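PDB 5CXX: ferulic acid esterase, AmCE1/Fae1A from Anaeromyces mucronatus, which probably hydrolyses feruloyl esters to release ferulic acid, as an alpha/beta-hydrolase whose active-site pocket holds that acid in this crystal. Local coordinates for residues A[61-66]-A[120-125]; A[154-159]-A[180-185]. All coordinates share one frame; numbering follows the deposited sequence. Where two conformers were deposited one is given.

Contact 1 (A[61-66]-A[120-125]); sequences YLHGLM and KGYDNF. With FER (3-(4-hydroxy-3-methoxyphenyl)-2-propenoic acid), chain D.
Gly-64 O is approached by His-63 ND1 and by Tyr-122 OH from directions about a right angle apart. His-63 ND1 gives it a hydrogen bond of 2.8 Å, in the ring plane and on a lone pair of Gly-64 O; Tyr-122 OH stands 3.3 Å from Gly-64 O. With His-63 CG between the backbone N and the carbonyl carbon (chi1 64°), the ring starts on the side of the next peptide, and ND1 meets the carbonyl oxygen of the following residue. Its CE1 edge meets Tyr-122 OH, which is hydrogen-bonded to Tyr-118 OH. Leu-65 lays CD1 over one face of the Tyr-122 ring, offset toward the rim, a CH-pi contact 4.1 Å from Leu-65 CD1 to the ring centroid. At the end of strand 58-62, Leu-62 CD2 packs on Phe-125 CE2 at 3.7 Å, an apolar pair suited to a buried place. On the ligand side, Leu-65 N gives a nearly straight bond (2.7 Å, 172°) to O1 of ferulic acid. At Gly-64 a CB would clash with that oxygen, so glycine suits the place. A backbone N-H after a His-Gly pair at a strand end is consistent with one arm of an alpha/beta-hydrolase oxyanion hole.

Contact 2 (A[154-159]-A[180-185]); sequences GFSMGA and APAPGI. With FER (3-(4-hydroxy-3-methoxyphenyl)-2-propenoic acid), chain D.
Met-157 and Ala-182 meet beside the ferulic acid and both touch it. Met-157 N donates to ligand O1 at 2.8 Å, while its side chain, bent at chi2 (73°), brings SD within 3.7 Å of the methoxy carbon C10. A flexible thioether with its polarisable sulfur suits this apolar wall. Ala-182 CB rests 3.7 Å from both the ring carbon C2 and C7 of the propenoic chain, and 4.0 Å from Met-157 SD; a methyl is enough here. Pro-183 extends that wall with CG and CD, near the phenol end of the ligand. Ser-156 OG, hydrogen-bonded to His-253 NE2, stands beside the carboxyl carbon C9; two serine conformers were deposited, so the exact fit is uncertain.

Behind this layer the two backbones hold each other. Ala-182 N bonds to Ser-156 O at 3.2 Å, coming from well above the carbonyl plane (69° out of it), and Ala-159 N reaches the same oxygen weakly. In return Ser-156 CA makes a short CH...O contact of 3.0 Å to Ala-180 O. Ser-156 CB sits over the centre of the Phe-155 ring. Positive phi at Ser-156 (59°) gives the sharp strand-to-helix turn, and glycines suit its flanks: a CB on Gly-154 would clash with Gly-158 O, and one on Gly-158 would be crowded by Phe-155 O. Small Ala-159 packs tightly, its CB 3.5 Å from Pro-181 CA. This Gly-x-Ser-x-Gly turn fits a nucleophile elbow, probably with Ser-156, His-253 and Asp-222 as triad. Strand 150-155 enters the turn and helix 157-168 leaves it, while the loop 180-185 follows the adjacent parallel strand 175-179 and runs between helix 157-168 and helix 228-238, where Tyr-232 OH bonds to Ala-182 O.

Contact 1 closes before contact 2 opens along the chain, yet their centres lie only about 9 Å apart. Strands 58-62 and 150-155 are parallel neighbours in the mixed sheet, and Leu-62 O probably accepts a hydrogen bond from Phe-155 N between them; strand 175-179 comes next. All three strands lead into loops or turns beside the ligand. Met-157 joins the two contacts by packing against both Leu-65 and Tyr-122. From helix 157-168, Arg-160 pairs with Asp-123 of contact 1 and bonds Pro-183 O of contact 2. One N-H from each contact converges on the carboxyl oxygen O1 of ferulic acid, consistent with the oxyanion hole of an alpha/beta-hydrolase, made of two backbone N-H groups.

Contact 1 (A[61-66]-A[120-125])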
ATOM      1  N   TYR A  61      -0.003  -4.147   2.496  1.00 15.79           N
ATOM      2  CA  TYR A  61      -0.877  -3.631   1.419  1.00 14.89           C
ATOM      3  C   TYR A  61      -2.188  -3.144   2.038  1.00 15.44           C
ATOM      4  O   TYR A  61      -2.922  -3.958   2.644  1.00 16.40           O
ATOM      5  CB  TYR A  61      -1.109  -4.795   0.445  1.00 17.59           C
ATOM      6  CG  TYR A  61      -1.713  -4.450  -0.920  1.00 15.37           C
ATOM      7  CD1 TYR A  61      -2.164  -3.157  -1.270  1.00 16.46           C
ATOM      8  CD2 TYR A  61      -1.828  -5.469  -1.868  1.00 18.38           C
ATOM      9  CE1 TYR A  61      -2.671  -2.930  -2.563  1.00 17.69           C
ATOM     10  CE2 TYR A  61      -2.342  -5.212  -3.164  1.00 17.74           C
ATOM     11  CZ  TYR A  61      -2.764  -3.944  -3.464  1.00 17.17           C
ATOM     12  OH  TYR A  61      -3.267  -3.682  -4.717  1.00 18.00           O
ATOM     13  N   LEU A  62      -2.451  -1.846   1.910  1.00 14.80           N
ATOM     14  CA  LEU A  62      -3.498  -1.152   2.675  1.00 15.30           C
ATOM     15  C   LEU A  62      -4.740  -0.899   1.833  1.00 16.62           C
ATOM     16  O   LEU A  62      -4.672  -0.247   0.794  1.00 17.70           O
ATOM     17  CB  LEU A  62      -2.944   0.206   3.182  1.00 16.13           C
ATOM     18  CG  LEU A  62      -1.555   0.175   3.863  1.00 15.64           C
ATOM     19  CD1 LEU A  62      -1.353   1.525   4.529  1.00 16.76           C
ATOM     20  CD2 LEU A  62      -1.420  -0.949   4.929  1.00 17.19           C
ATOM     21  N   HIS A  63      -5.920  -1.350   2.329  1.00 15.11           N
ATOM     22  CA  HIS A  63      -7.170  -1.029   1.674  1.00 14.14           C
ATOM     23  C   HIS A  63      -7.594   0.420   1.776  1.00 16.38           C
ATOM     24  O   HIS A  63      -6.966   1.241   2.459  1.00 17.49           O
ATOM     25  CB  HIS A  63      -8.259  -1.919   2.312  1.00 17.41           C
ATOM     26  CG  HIS A  63      -8.492  -1.641   3.788  1.00 15.98           C
ATOM     27  ND1 HIS A  63      -9.175  -0.522   4.227  1.00 16.60           N
ATOM     28  CD2 HIS A  63      -8.145  -2.345   4.894  1.00 17.49           C
ATOM     29  CE1 HIS A  63      -9.248  -0.548   5.560  1.00 17.68           C
ATOM     30  NE2 HIS A  63      -8.621  -1.638   5.989  1.00 17.18           N
ATOM     31  N   GLY A  64      -8.693   0.731   1.103  1.00 16.82           N
ATOM     32  CA  GLY A  64      -9.218   2.083   1.080  1.00 18.38           C
ATOM     33  C   GLY A  64     -10.279   2.383   2.136  1.00 19.42           C
ATOM     34  O   GLY A  64     -10.540   1.596   3.084  1.00 17.55           O
ATOM     35  N   LEU A  65     -10.888   3.547   1.981  1.00 17.74           N
ATOM     36  CA  LEU A  65     -11.851   4.008   2.956  1.00 18.97           C
ATOM     37  C   LEU A  65     -13.018   3.021   3.002  1.00 21.65           C
ATOM     38  O   LEU A  65     -13.446   2.476   1.978  1.00 23.57           O
ATOM     39  CB  LEU A  65     -12.397   5.414   2.542  1.00 21.88           C
ATOM     40  CG  LEU A  65     -12.832   6.371   3.621  1.00 24.52           C
ATOM     41  CD1 LEU A  65     -11.633   6.753   4.500  1.00 22.55           C
ATOM     42  CD2 LEU A  65     -13.537   7.564   2.962  1.00 23.09           C
ATOM     43  N   MET A  66     -13.560   2.820   4.177  1.00 22.51           N
ATOM     44  CA  MET A  66     -14.792   2.007   4.324  1.00 22.86           C
ATOM     45  C   MET A  66     -14.607   0.518   3.962  1.00 28.15           C
ATOM     46  O   MET A  66     -15.564  -0.221   3.778  1.00 27.87           O
ATOM     47  CB  MET A  66     -15.985   2.591   3.541  1.00 25.77           C
ATOM     48  CG  MET A  66     -16.037   4.158   3.717  1.00 25.22           C
ATOM     49  SD  MET A  66     -17.546   4.686   3.122  1.00 32.16           S
ATOM     50  CE  MET A  66     -17.167   6.491   2.970  1.00 27.46           C
ATOM     51  N   LYS A 120      -9.180  10.330  10.687  1.00 19.98           N
ATOM     52  CA  LYS A 120      -8.136  10.290  11.741  1.00 21.50           C
ATOM     53  C   LYS A 120      -7.696   8.856  12.077  1.00 19.01           C
ATOM     54  O   LYS A 120      -6.545   8.614  12.434  1.00 19.39           O
ATOM     55  CB  LYS A 120      -8.630  10.963  13.018  1.00 23.53           C
ATOM     56  CG  LYS A 120      -8.751  12.508  12.820  1.00 34.52           C
ATOM     57  CD  LYS A 120      -9.280  13.087  14.131  1.00 37.17           C
ATOM     58  CE  LYS A 120      -9.551  14.609  13.981  1.00 47.73           C
ATOM     59  NZ  LYS A 120     -10.231  15.098  15.210  1.00 51.68           N
ATOM     60  N   GLY A 121      -8.632   7.904  12.000  1.00 20.52           N
ATOM     61  CA  GLY A 121      -8.291   6.505  12.267  1.00 18.64           C
ATOM     62  C   GLY A 121      -7.344   5.890  11.254  1.00 18.80           C
ATOM     63  O   GLY A 121      -6.488   5.057  11.627  1.00 18.57           O
ATOM     64  N   TYR A 122      -7.412   6.352  10.015  1.00 18.33           N
ATOM     65  CA  TYR A 122      -6.453   5.942   9.017  1.00 18.47           C
ATOM     66  C   TYR A 122      -5.103   6.619   9.263  1.00 18.54           C
ATOM     67  O   TYR A 122      -4.027   6.006   9.095  1.00 18.85           O
ATOM     68  CB  TYR A 122      -6.969   6.289   7.553  1.00 17.41           C
ATOM     69  CG  TYR A 122      -8.097   5.354   7.169  1.00 17.23           C
ATOM     70  CD1 TYR A 122      -9.390   5.550   7.668  1.00 19.11           C
ATOM     71  CD2 TYR A 122      -7.830   4.263   6.285  1.00 23.12           C
ATOM     72  CE1 TYR A 122     -10.424   4.621   7.330  1.00 22.50           C
ATOM     73  CE2 TYR A 122      -8.872   3.360   5.938  1.00 23.56           C
ATOM     74  CZ  TYR A 122     -10.106   3.539   6.485  1.00 26.32           C
ATOM     75  OH  TYR A 122     -11.137   2.641   6.155  1.00 27.80           O
ATOM     76  N   ASP A 123      -5.162   7.900   9.630  1.00 18.29           N
ATOM     77  CA  ASP A 123      -3.900   8.598   9.954  1.00 19.90           C
ATOM     78  C   ASP A 123      -3.174   7.898  11.082  1.00 22.82           C
ATOM     79  O   ASP A 123      -1.929   7.789  11.090  1.00 20.25           O
ATOM     80  CB  ASP A 123      -4.152  10.056  10.369  1.00 19.61           C
ATOM     81  CG  ASP A 123      -4.904  10.867   9.311  1.00 19.48           C
ATOM     82  OD1 ASP A 123      -4.798  10.463   8.124  1.00 20.08           O
ATOM     83  OD2 ASP A 123      -5.527  11.875   9.694  1.00 20.85           O
ATOM     84  N   ASN A 124      -3.921   7.361  12.052  1.00 18.44           N
ATOM     85  CA  ASN A 124      -3.303   6.749  13.203  1.00 17.90           C
ATOM     86  C   ASN A 124      -2.667   5.412  12.887  1.00 18.03           C
ATOM     87  O   ASN A 124      -1.943   4.840  13.727  1.00 18.03           O
ATOM     88  CB  ASN A 124      -4.377   6.579  14.331  1.00 17.72           C
ATOM     89  CG  ASN A 124      -3.747   6.414  15.678  1.00 20.53           C
ATOM     90  OD1 ASN A 124      -2.810   7.164  16.037  1.00 20.99           O
ATOM     91  ND2 ASN A 124      -4.300   5.502  16.486  1.00 20.87           N
ATOM     92  N   PHE A 125      -2.917   4.897  11.687  1.00 16.96           N
ATOM     93  CA  PHE A 125      -2.334   3.645  11.266  1.00 16.78           C
ATOM     94  C   PHE A 125      -0.793   3.706  11.249  1.00 16.04           C
ATOM     95  O   PHE A 125      -0.165   2.658  11.427  1.00 17.72           O
ATOM     96  CB  PHE A 125      -2.851   3.231   9.862  1.00 16.54           C
ATOM     97  CG  PHE A 125      -2.384   1.832   9.499  1.00 15.68           C
ATOM     98  CD1 PHE A 125      -2.941   0.725  10.152  1.00 16.83           C
ATOM     99  CD2 PHE A 125      -1.368   1.629   8.577  1.00 15.45           C
ATOM    100  CE1 PHE A 125      -2.462  -0.563   9.899  1.00 18.53           C
ATOM    101  CE2 PHE A 125      -0.911   0.376   8.314  1.00 16.85           C
ATOM    102  CZ  PHE A 125      -1.462  -0.754   8.954  1.00 16.30           C
TER
HETATM  103  C4  FER D 301     -12.066  12.199   0.130  1.00 19.73           C
HETATM  104  C5  FER D 301     -12.563  11.436  -0.966  1.00 21.99           C
HETATM  105  C6  FER D 301     -12.259  10.109  -1.055  1.00 21.00           C
HETATM  106  C3  FER D 301     -11.199  11.577   1.047  1.00 18.96           C
HETATM  107  C2  FER D 301     -10.903  10.241   0.989  1.00 18.19           C
HETATM  108  C1  FER D 301     -11.410   9.507  -0.068  1.00 19.78           C
HETATM  109  C10 FER D 301      -9.726  11.820   2.796  1.00 21.00           C
HETATM  110  C7  FER D 301     -11.102   8.049  -0.114  1.00 20.56           C
HETATM  111  C8  FER D 301     -11.769   7.151  -0.859  1.00 18.94           C
HETATM  112  C9  FER D 301     -11.330   5.689  -0.799  1.00 21.10           C
HETATM  113  O1  FER D 301     -10.381   5.286  -0.055  1.00 19.87           O
HETATM  114  O2  FER D 301     -11.967   4.854  -1.494  1.00 24.99           O
HETATM  115  O4  FER D 301     -12.302  13.527   0.321  1.00 22.54           O
HETATM  116  O3  FER D 301     -10.760  12.421   2.024  1.00 20.39           O

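Contact 2 (A[154-159]-A[180-185])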
ATOM      1  N   GLY A 154      -0.832   0.671  -1.208  1.00 15.75           N
ATOM      2  CA  GLY A 154      -2.240   0.771  -0.827  1.00 15.72           C
ATOM      3  C   GLY A 154      -3.080   1.333  -1.958  1.00 15.19           C
ATOM      4  O   GLY A 154      -2.555   1.824  -2.950  1.00 16.06           O
ATOM      5  N   PHE A 155      -4.396   1.246  -1.746  1.00 17.01           N
ATOM      6  CA  PHE A 155      -5.350   1.827  -2.657  1.00 15.87           C
ATOM      7  C   PHE A 155      -6.122   2.951  -1.985  1.00 16.52           C
ATOM      8  O   PHE A 155      -6.580   2.779  -0.862  1.00 16.41           O
ATOM      9  CB  PHE A 155      -6.334   0.737  -3.078  1.00 17.09           C
ATOM     10  CG  PHE A 155      -7.505   1.245  -3.883  1.00 16.23           C
ATOM     11  CD1 PHE A 155      -7.317   1.842  -5.120  1.00 18.11           C
ATOM     12  CD2 PHE A 155      -8.828   1.010  -3.410  1.00 18.41           C
ATOM     13  CE1 PHE A 155      -8.419   2.246  -5.896  1.00 18.85           C
ATOM     14  CE2 PHE A 155      -9.944   1.433  -4.198  1.00 20.14           C
ATOM     15  CZ  PHE A 155      -9.725   2.046  -5.417  1.00 22.27           C
ATOM     16  N   SER A 156      -6.216   4.085  -2.686  1.00 16.14           N
ATOM     17  CA  SER A 156      -7.108   5.209  -2.330  0.57 15.77           C
ATOM     18  C   SER A 156      -6.749   5.690  -0.937  1.00 16.09           C
ATOM     19  O   SER A 156      -5.623   6.208  -0.768  1.00 16.45           O
ATOM     20  CB  SER A 156      -8.565   4.843  -2.490  0.57 18.85           C
ATOM     21  OG  SER A 156      -9.290   6.042  -2.622  0.57 22.16           O
ATOM     22  N   MET A 157      -7.643   5.627   0.060  1.00 17.46           N
ATOM     23  CA  MET A 157      -7.189   6.097   1.349  1.00 16.25           C
ATOM     24  C   MET A 157      -5.933   5.342   1.835  1.00 17.62           C
ATOM     25  O   MET A 157      -5.092   5.900   2.541  1.00 16.68           O
ATOM     26  CB  MET A 157      -8.331   5.920   2.423  1.00 17.43           C
ATOM     27  CG  MET A 157      -8.019   6.700   3.713  1.00 15.80           C
ATOM     28  SD  MET A 157      -8.226   8.506   3.431  1.00 18.32           S
ATOM     29  CE  MET A 157      -7.972   9.124   5.107  1.00 20.15           C
ATOM     30  N   GLY A 158      -5.837   4.057   1.494  1.00 15.46           N
ATOM     31  CA  GLY A 158      -4.666   3.242   1.899  1.00 15.35           C
ATOM     32  C   GLY A 158      -3.405   3.694   1.138  1.00 15.63           C
ATOM     33  O   GLY A 158      -2.296   3.521   1.655  1.00 15.97           O
ATOM     34  N   ALA A 159      -3.600   4.270  -0.038  1.00 15.92           N
ATOM     35  CA  ALA A 159      -2.484   4.825  -0.813  1.00 15.29           C
ATOM     36  C   ALA A 159      -2.034   6.202  -0.236  1.00 16.05           C
ATOM     37  O   ALA A 159      -0.832   6.502  -0.221  1.00 17.95           O
ATOM     38  CB  ALA A 159      -2.932   4.993  -2.274  1.00 16.42           C
ATOM     39  N   ALA A 180      -3.949   5.259  -6.820  1.00 16.65           N
ATOM     40  CA  ALA A 180      -5.060   6.230  -6.739  1.00 16.50           C
ATOM     41  C   ALA A 180      -5.195   6.827  -5.344  1.00 17.20           C
ATOM     42  O   ALA A 180      -6.291   6.787  -4.759  1.00 18.21           O
ATOM     43  CB  ALA A 180      -6.401   5.605  -7.195  1.00 19.03           C
ATOM     44  N   PRO A 181      -4.138   7.447  -4.819  1.00 17.00           N
ATOM     45  CA  PRO A 181      -4.216   8.007  -3.458  1.00 17.56           C
ATOM     46  C   PRO A 181      -5.247   9.144  -3.281  1.00 20.93           C
ATOM     47  O   PRO A 181      -5.486   9.986  -4.141  1.00 19.88           O
ATOM     48  CB  PRO A 181      -2.776   8.545  -3.223  1.00 16.68           C
ATOM     49  CG  PRO A 181      -2.244   8.894  -4.629  1.00 17.93           C
ATOM     50  CD  PRO A 181      -2.792   7.656  -5.422  1.00 18.79           C
ATOM     51  N   ALA A 182      -5.883   9.097  -2.107  1.00 17.54           N
ATOM     52  CA  ALA A 182      -6.929  10.032  -1.721  1.00 17.49           C
ATOM     53  C   ALA A 182      -6.387  11.442  -1.432  1.00 17.11           C
ATOM     54  O   ALA A 182      -5.201  11.582  -1.058  1.00 18.89           O
ATOM     55  CB  ALA A 182      -7.646   9.433  -0.447  1.00 17.18           C
ATOM     56  N   PRO A 183      -7.261  12.446  -1.486  1.00 19.03           N
ATOM     57  CA  PRO A 183      -6.861  13.808  -1.087  1.00 19.36           C
ATOM     58  C   PRO A 183      -6.492  13.896   0.373  1.00 19.76           C
ATOM     59  O   PRO A 183      -6.921  13.072   1.204  1.00 19.45           O
ATOM     60  CB  PRO A 183      -8.107  14.659  -1.336  1.00 21.43           C
ATOM     61  CG  PRO A 183      -9.295  13.637  -1.338  1.00 20.73           C
ATOM     62  CD  PRO A 183      -8.688  12.373  -1.903  1.00 18.18           C
ATOM     63  N   GLY A 184      -5.714  14.935   0.693  1.00 18.89           N
ATOM     64  CA  GLY A 184      -5.490  15.358   2.064  1.00 19.35           C
ATOM     65  C   GLY A 184      -4.146  15.013   2.679  1.00 20.37           C
ATOM     66  O   GLY A 184      -3.928  15.324   3.887  1.00 21.28           O
ATOM     67  N   ILE A 185      -3.235  14.411   1.911  1.00 18.07           N
ATOM     68  CA  ILE A 185      -1.873  14.303   2.477  1.00 20.05           C
ATOM     69  C   ILE A 185      -1.409  15.742   2.762  1.00 21.10           C
ATOM     70  O   ILE A 185      -0.839  16.043   3.816  1.00 20.57           O
ATOM     71  CB  ILE A 185      -0.874  13.650   1.525  1.00 18.41           C
ATOM     72  CG1 ILE A 185      -1.309  12.192   1.323  1.00 18.03           C
ATOM     73  CG2 ILE A 185       0.575  13.714   2.118  1.00 21.95           C
ATOM     74  CD1 ILE A 185      -0.458  11.530   0.232  1.00 19.30           C
TER
HETATM   75  C4  FER D 301     -12.066  12.199   0.130  1.00 19.73           C
HETATM   76  C5  FER D 301     -12.563  11.436  -0.966  1.00 21.99           C
HETATM   77  C6  FER D 301     -12.259  10.109  -1.055  1.00 21.00           C
HETATM   78  C3  FER D 301     -11.199  11.577   1.047  1.00 18.96           C
HETATM   79  C2  FER D 301     -10.903  10.241   0.989  1.00 18.19           C
HETATM   80  C1  FER D 301     -11.410   9.507  -0.068  1.00 19.78           C
HETATM   81  C10 FER D 301      -9.726  11.820   2.796  1.00 21.00           C
HETATM   82  C7  FER D 301     -11.102   8.049  -0.114  1.00 20.56           C
HETATM   83  C8  FER D 301     -11.769   7.151  -0.859  1.00 18.94           C
HETATM   84  C9  FER D 301     -11.330   5.689  -0.799  1.00 21.10           C
HETATM   85  O1  FER D 301     -10.381   5.286  -0.055  1.00 19.87           O
HETATM   86  O2  FER D 301     -11.967   4.854  -1.494  1.00 24.99           O
HETATM   87  O4  FER D 301     -12.302  13.527   0.321  1.00 22.54           O
HETATM   88  O3  FER D 301     -10.760  12.421   2.024  1.00 20.39           O